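Local atomic coordinates of CRISPR-associated endonuclease Cas1 (Thermotoga maritima, PDB entry 4XTK), a protein that probably acts as a metal-dependent double-stranded DNA endonuclease in CRISPR adaptive immunity, as a homodimer that joins a Cas2 homodimer. Residues R106-F118 with A142-E155. Sequence-based numbering, arbitrary orientation.
Sequences RMLIAREIVSRSF and AEEASNVSELMGIE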
loop_
_atom_site.group_PDB
_atom_site.type_symbol
_atom_site.label_atom_id
_atom_site.label_comp_id
_atom_site.label_asym_id
_atom_site.label_seq_id
_atom_site.Cartn_x
_atom_site.Cartn_y
_atom_site.Cartn_z
ATOM N N ARG E 106 10.425 -11.978 -17.864
ATOM C CA ARG E 106 10.932 -12.345 -16.553
ATOM C C ARG E 106 12.381 -12.787 -16.662
ATOM O O ARG E 106 13.205 -12.440 -15.822
ATOM C CB ARG E 106 10.088 -13.455 -15.927
ATOM C CG ARG E 106 10.551 -13.823 -14.532
ATOM C CD ARG E 106 9.756 -14.966 -13.942
ATOM N NE ARG E 106 10.378 -15.464 -12.718
ATOM C CZ ARG E 106 10.083 -16.628 -12.150
ATOM N NH1 ARG E 106 9.173 -17.423 -12.696
ATOM N NH2 ARG E 106 10.701 -17.002 -11.038
ATOM N N MET E 107 12.684 -13.548 -17.709
ATOM C CA MET E 107 14.033 -14.044 -17.926
ATOM C C MET E 107 14.999 -12.892 -18.126
ATOM O O MET E 107 16.103 -12.888 -17.585
ATOM C CB MET E 107 14.092 -14.977 -19.139
ATOM C CG MET E 107 14.121 -16.465 -18.811
ATOM S SD MET E 107 15.449 -16.965 -17.695
ATOM C CE MET E 107 16.808 -16.017 -18.336
ATOM N N LEU E 108 14.565 -11.917 -18.911
ATOM C CA LEU E 108 15.359 -10.735 -19.210
ATOM C C LEU E 108 15.768 -9.986 -17.931
ATOM O O LEU E 108 16.923 -9.593 -17.774
ATOM C CB LEU E 108 14.565 -9.822 -20.140
ATOM C CG LEU E 108 15.327 -8.860 -21.035
ATOM C CD1 LEU E 108 16.440 -9.610 -21.731
ATOM C CD2 LEU E 108 14.365 -8.274 -22.061
ATOM N N ILE E 109 14.817 -9.809 -17.017
ATOM C CA ILE E 109 15.068 -9.102 -15.767
ATOM C C ILE E 109 15.937 -9.936 -14.835
ATOM O O ILE E 109 16.890 -9.429 -14.236
ATOM C CB ILE E 109 13.749 -8.740 -15.049
ATOM C CG1 ILE E 109 12.905 -7.812 -15.930
ATOM C CG2 ILE E 109 14.023 -8.088 -13.694
ATOM C CD1 ILE E 109 11.506 -7.538 -15.387
ATOM N N ALA E 110 15.611 -11.218 -14.723
ATOM C CA ALA E 110 16.367 -12.120 -13.862
ATOM C C ALA E 110 17.805 -12.272 -14.352
ATOM O O ALA E 110 18.740 -12.336 -13.556
ATOM C CB ALA E 110 15.685 -13.478 -13.785
ATOM N N ARG E 111 17.972 -12.323 -15.669
ATOM C CA ARG E 111 19.288 -12.475 -16.272
ATOM C C ARG E 111 20.131 -11.230 -16.021
ATOM O O ARG E 111 21.358 -11.301 -15.970
ATOM C CB ARG E 111 19.157 -12.746 -17.772
ATOM C CG ARG E 111 20.322 -13.482 -18.372
ATOM C CD ARG E 111 20.139 -13.642 -19.863
ATOM N NE ARG E 111 19.230 -14.729 -20.203
ATOM C CZ ARG E 111 19.599 -16.003 -20.272
ATOM N NH1 ARG E 111 20.849 -16.338 -19.997
ATOM N NH2 ARG E 111 18.723 -16.942 -20.602
ATOM N N GLU E 112 19.461 -10.092 -15.857
ATOM C CA GLU E 112 20.119 -8.833 -15.514
ATOM C C GLU E 112 20.659 -8.873 -14.087
ATOM O O GLU E 112 21.795 -8.468 -13.832
ATOM C CB GLU E 112 19.146 -7.658 -15.675
ATOM C CG GLU E 112 19.636 -6.327 -15.108
ATOM C CD GLU E 112 20.773 -5.718 -15.908
ATOM O OE1 GLU E 112 21.045 -6.195 -17.030
ATOM O OE2 GLU E 112 21.390 -4.749 -15.414
ATOM N N ILE E 113 19.827 -9.354 -13.167
ATOM C CA ILE E 113 20.209 -9.527 -11.772
ATOM C C ILE E 113 21.456 -10.393 -11.662
ATOM O O ILE E 113 22.451 -10.004 -11.055
ATOM C CB ILE E 113 19.078 -10.179 -10.956
ATOM C CG1 ILE E 113 17.803 -9.341 -11.028
ATOM C CG2 ILE E 113 19.499 -10.375 -9.511
ATOM C CD1 ILE E 113 17.905 -8.051 -10.301
ATOM N N VAL E 114 21.391 -11.568 -12.272
ATOM C CA VAL E 114 22.470 -12.538 -12.205
ATOM C C VAL E 114 23.752 -11.987 -12.817
ATOM O O VAL E 114 24.828 -12.115 -12.236
ATOM C CB VAL E 114 22.071 -13.849 -12.920
ATOM C CG1 VAL E 114 23.268 -14.783 -13.051
ATOM C CG2 VAL E 114 20.935 -14.522 -12.170
ATOM N N SER E 115 23.624 -11.366 -13.985
ATOM C CA SER E 115 24.769 -10.804 -14.696
ATOM C C SER E 115 25.535 -9.810 -13.823
ATOM O O SER E 115 26.761 -9.878 -13.714
ATOM C CB SER E 115 24.305 -10.125 -15.988
ATOM O OG SER E 115 25.401 -9.622 -16.728
ATOM N N ARG E 116 24.804 -8.897 -13.190
ATOM C CA ARG E 116 25.421 -7.871 -12.362
ATOM C C ARG E 116 25.963 -8.463 -11.063
ATOM O O ARG E 116 27.058 -8.107 -10.626
ATOM C CB ARG E 116 24.421 -6.749 -12.072
ATOM C CG ARG E 116 23.978 -5.968 -13.314
ATOM C CD ARG E 116 24.858 -4.740 -13.555
ATOM N NE ARG E 116 24.930 -3.884 -12.372
ATOM C CZ ARG E 116 26.032 -3.687 -11.654
ATOM N NH1 ARG E 116 27.169 -4.277 -12.002
ATOM N NH2 ARG E 116 26.001 -2.897 -10.587
ATOM N N SER E 117 25.200 -9.370 -10.456
ATOM C CA SER E 117 25.652 -10.082 -9.260
ATOM C C SER E 117 27.000 -10.765 -9.483
ATOM O O SER E 117 27.880 -10.725 -8.621
ATOM C CB SER E 117 24.620 -11.125 -8.826
ATOM O OG SER E 117 23.518 -10.518 -8.179
ATOM N N PHE E 118 27.151 -11.392 -10.644
ATOM C CA PHE E 118 28.382 -12.099 -10.960
ATOM C C PHE E 118 29.539 -11.128 -11.127
ATOM O O PHE E 118 30.641 -11.380 -10.648
ATOM C CB PHE E 118 28.225 -12.945 -12.231
ATOM C CG PHE E 118 27.454 -14.219 -12.026
ATOM C CD1 PHE E 118 26.834 -14.490 -10.821
ATOM C CD2 PHE E 118 27.360 -15.154 -13.037
ATOM C CE1 PHE E 118 26.124 -15.661 -10.632
ATOM C CE2 PHE E 118 26.652 -16.325 -12.851
ATOM C CZ PHE E 118 26.036 -16.577 -11.646
ATOM N N ALA E 142 24.760 -19.487 -16.665
ATOM C CA ALA E 142 23.714 -18.478 -16.550
ATOM C C ALA E 142 23.227 -17.999 -17.916
ATOM O O ALA E 142 22.035 -17.773 -18.120
ATOM C CB ALA E 142 24.217 -17.302 -15.730
ATOM N N GLU E 143 24.156 -17.842 -18.851
ATOM C CA GLU E 143 23.817 -17.414 -20.201
ATOM C C GLU E 143 23.057 -18.492 -20.984
ATOM O O GLU E 143 22.173 -18.171 -21.778
ATOM C CB GLU E 143 25.084 -17.006 -20.959
ATOM C CG GLU E 143 25.837 -15.851 -20.318
ATOM C CD GLU E 143 27.052 -15.424 -21.120
ATOM O OE1 GLU E 143 27.910 -16.286 -21.412
ATOM O OE2 GLU E 143 27.151 -14.224 -21.455
ATOM N N GLU E 144 23.406 -19.762 -20.764
ATOM C CA GLU E 144 22.770 -20.872 -21.476
ATOM C C GLU E 144 21.482 -21.369 -20.830
ATOM O O GLU E 144 20.706 -22.088 -21.462
ATOM C CB GLU E 144 23.730 -22.057 -21.609
ATOM C CG GLU E 144 25.152 -21.684 -21.968
ATOM C CD GLU E 144 26.121 -22.829 -21.747
ATOM O OE1 GLU E 144 26.725 -23.298 -22.730
ATOM O OE2 GLU E 144 26.264 -23.278 -20.589
ATOM N N ALA E 145 21.244 -21.006 -19.578
ATOM C CA ALA E 145 19.950 -21.308 -18.984
ATOM C C ALA E 145 18.797 -20.628 -19.733
ATOM O O ALA E 145 18.833 -19.408 -19.981
ATOM C CB ALA E 145 19.938 -20.903 -17.503
ATOM N N SER E 146 17.818 -21.440 -20.137
ATOM C CA SER E 146 16.532 -20.973 -20.671
ATOM C C SER E 146 15.351 -21.001 -19.655
ATOM O O SER E 146 14.221 -20.673 -20.038
ATOM C CB SER E 146 16.178 -21.766 -21.950
ATOM O OG SER E 146 16.344 -23.172 -21.778
ATOM N N ASN E 147 15.605 -21.362 -18.386
ATOM C CA ASN E 147 14.561 -21.320 -17.342
ATOM C C ASN E 147 15.061 -20.586 -16.085
ATOM O O ASN E 147 16.178 -20.808 -15.617
ATOM C CB ASN E 147 14.084 -22.746 -16.990
ATOM C CG ASN E 147 13.280 -22.827 -15.658
ATOM O OD1 ASN E 147 12.906 -21.819 -15.049
ATOM N ND2 ASN E 147 12.975 -24.051 -15.246
ATOM N N VAL E 148 14.201 -19.736 -15.530
ATOM C CA VAL E 148 14.515 -18.930 -14.348
ATOM C C VAL E 148 14.835 -19.763 -13.101
ATOM O O VAL E 148 15.681 -19.378 -12.290
ATOM C CB VAL E 148 13.347 -17.976 -14.015
ATOM C CG1 VAL E 148 13.664 -17.118 -12.794
ATOM C CG2 VAL E 148 13.014 -17.103 -15.219
ATOM N N SER E 149 14.158 -20.895 -12.939
ATOM C CA SER E 149 14.419 -21.757 -11.790
ATOM C C SER E 149 15.850 -22.265 -11.829
ATOM O O SER E 149 16.545 -22.296 -10.811
ATOM C CB SER E 149 13.459 -22.937 -11.755
ATOM O OG SER E 149 13.736 -23.758 -10.634
ATOM N N GLU E 150 16.280 -22.660 -13.020
ATOM C CA GLU E 150 17.655 -23.066 -13.252
ATOM C C GLU E 150 18.591 -21.913 -12.894
ATOM O O GLU E 150 19.660 -22.116 -12.324
ATOM C CB GLU E 150 17.834 -23.490 -14.714
ATOM C CG GLU E 150 19.210 -24.008 -15.079
ATOM C CD GLU E 150 19.294 -24.459 -16.531
ATOM O OE1 GLU E 150 18.277 -24.344 -17.252
ATOM O OE2 GLU E 150 20.377 -24.924 -16.949
ATOM N N LEU E 151 18.152 -20.699 -13.208
ATOM C CA LEU E 151 18.965 -19.501 -13.052
ATOM C C LEU E 151 19.229 -19.149 -11.582
ATOM O O LEU E 151 20.332 -18.746 -11.226
ATOM C CB LEU E 151 18.286 -18.327 -13.761
ATOM C CG LEU E 151 19.153 -17.150 -14.204
ATOM C CD1 LEU E 151 20.343 -17.629 -15.025
ATOM C CD2 LEU E 151 18.315 -16.149 -14.987
ATOM N N MET E 152 18.216 -19.293 -10.733
ATOM C CA MET E 152 18.394 -19.077 -9.300
ATOM C C MET E 152 19.351 -20.113 -8.708
ATOM O O MET E 152 20.141 -19.807 -7.819
ATOM C CB MET E 152 17.048 -19.129 -8.567
ATOM C CG MET E 152 17.167 -19.109 -7.046
ATOM S SD MET E 152 17.902 -17.590 -6.379
ATOM C CE MET E 152 16.533 -16.509 -6.624
ATOM N N GLY E 153 19.278 -21.342 -9.208
ATOM C CA GLY E 153 20.161 -22.395 -8.748
ATOM C C GLY E 153 21.608 -22.102 -9.081
ATOM O O GLY E 153 22.494 -22.268 -8.241
ATOM N N ILE E 154 21.842 -21.660 -10.313
ATOM C CA ILE E 154 23.181 -21.326 -10.779
ATOM C C ILE E 154 23.768 -20.168 -9.972
ATOM O O ILE E 154 24.941 -20.191 -9.600
ATOM C CB ILE E 154 23.171 -20.965 -12.277
ATOM C CG1 ILE E 154 22.741 -22.179 -13.107
ATOM C CG2 ILE E 154 24.539 -20.488 -12.733
ATOM C CD1 ILE E 154 22.332 -21.844 -14.536
ATOM N N GLU E 155 22.941 -19.167 -9.688
ATOM C CA GLU E 155 23.388 -18.005 -8.933
ATOM C C GLU E 155 23.808 -18.425 -7.525
ATOM O O GLU E 155 24.891 -18.066 -7.057
ATOM C CB GLU E 155 22.287 -16.938 -8.889
ATOM C CG GLU E 155 22.789 -15.511 -8.661
ATOM C CD GLU E 155 22.943 -15.176 -7.190
ATOM O OE1 GLU E 155 22.392 -15.921 -6.350
ATOM O OE2 GLU E 155 23.609 -14.167 -6.871
#
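L151 pushes its side chain into the hole formed by M107, A110, R111 and V114 on helix 103-127. Its CD2 lies 3.7 Å from M107 CE and 3.9 Å from A110 CB, and its CG meets V114 CG2. One turn earlier V148 splits its branches: CG2 packs 3.5 Å from M107 SD, while CB and CG1 lie over one face of the R106 guanidinium. R106 reaches this place with an extended chain, its CG anti to the backbone N (chi1 -178°), and NE is hydrogen-bonded to Y219 O. At the other end F118 brings CE2 to 3.9 Å from A142 CB and CE1 to the CG of E155, and V114 CG1 lies over one face of the ring, toward its rim. The contact belongs to an up-down-up run of three helices in the helical part of Cas1: the first (103-127) and third (148-166) lie side by side, the axes of their segments 106-118 and 148-155 7° apart, and helix 136-144, between them in the chain, runs back the other way. R111 ties down the turn where that helix ends. Its chain bends at chi3 (-79°), bringing NH2 2.5 Å from A145 O in a hydrogen bond nearly in line with the C=O, while NH1 gives E143 O a weak one. N147 then caps helix 148-166, its OD1 accepting from S149 N at 2.6 Å. Further along that helix, E155, a manganese ligand by similarity to relatives, makes a salt bridge with R159 through OE2. S117 touches E236, another of the probable manganese ligands, and H221, the third, lies about 6 Å from E155 between side chains.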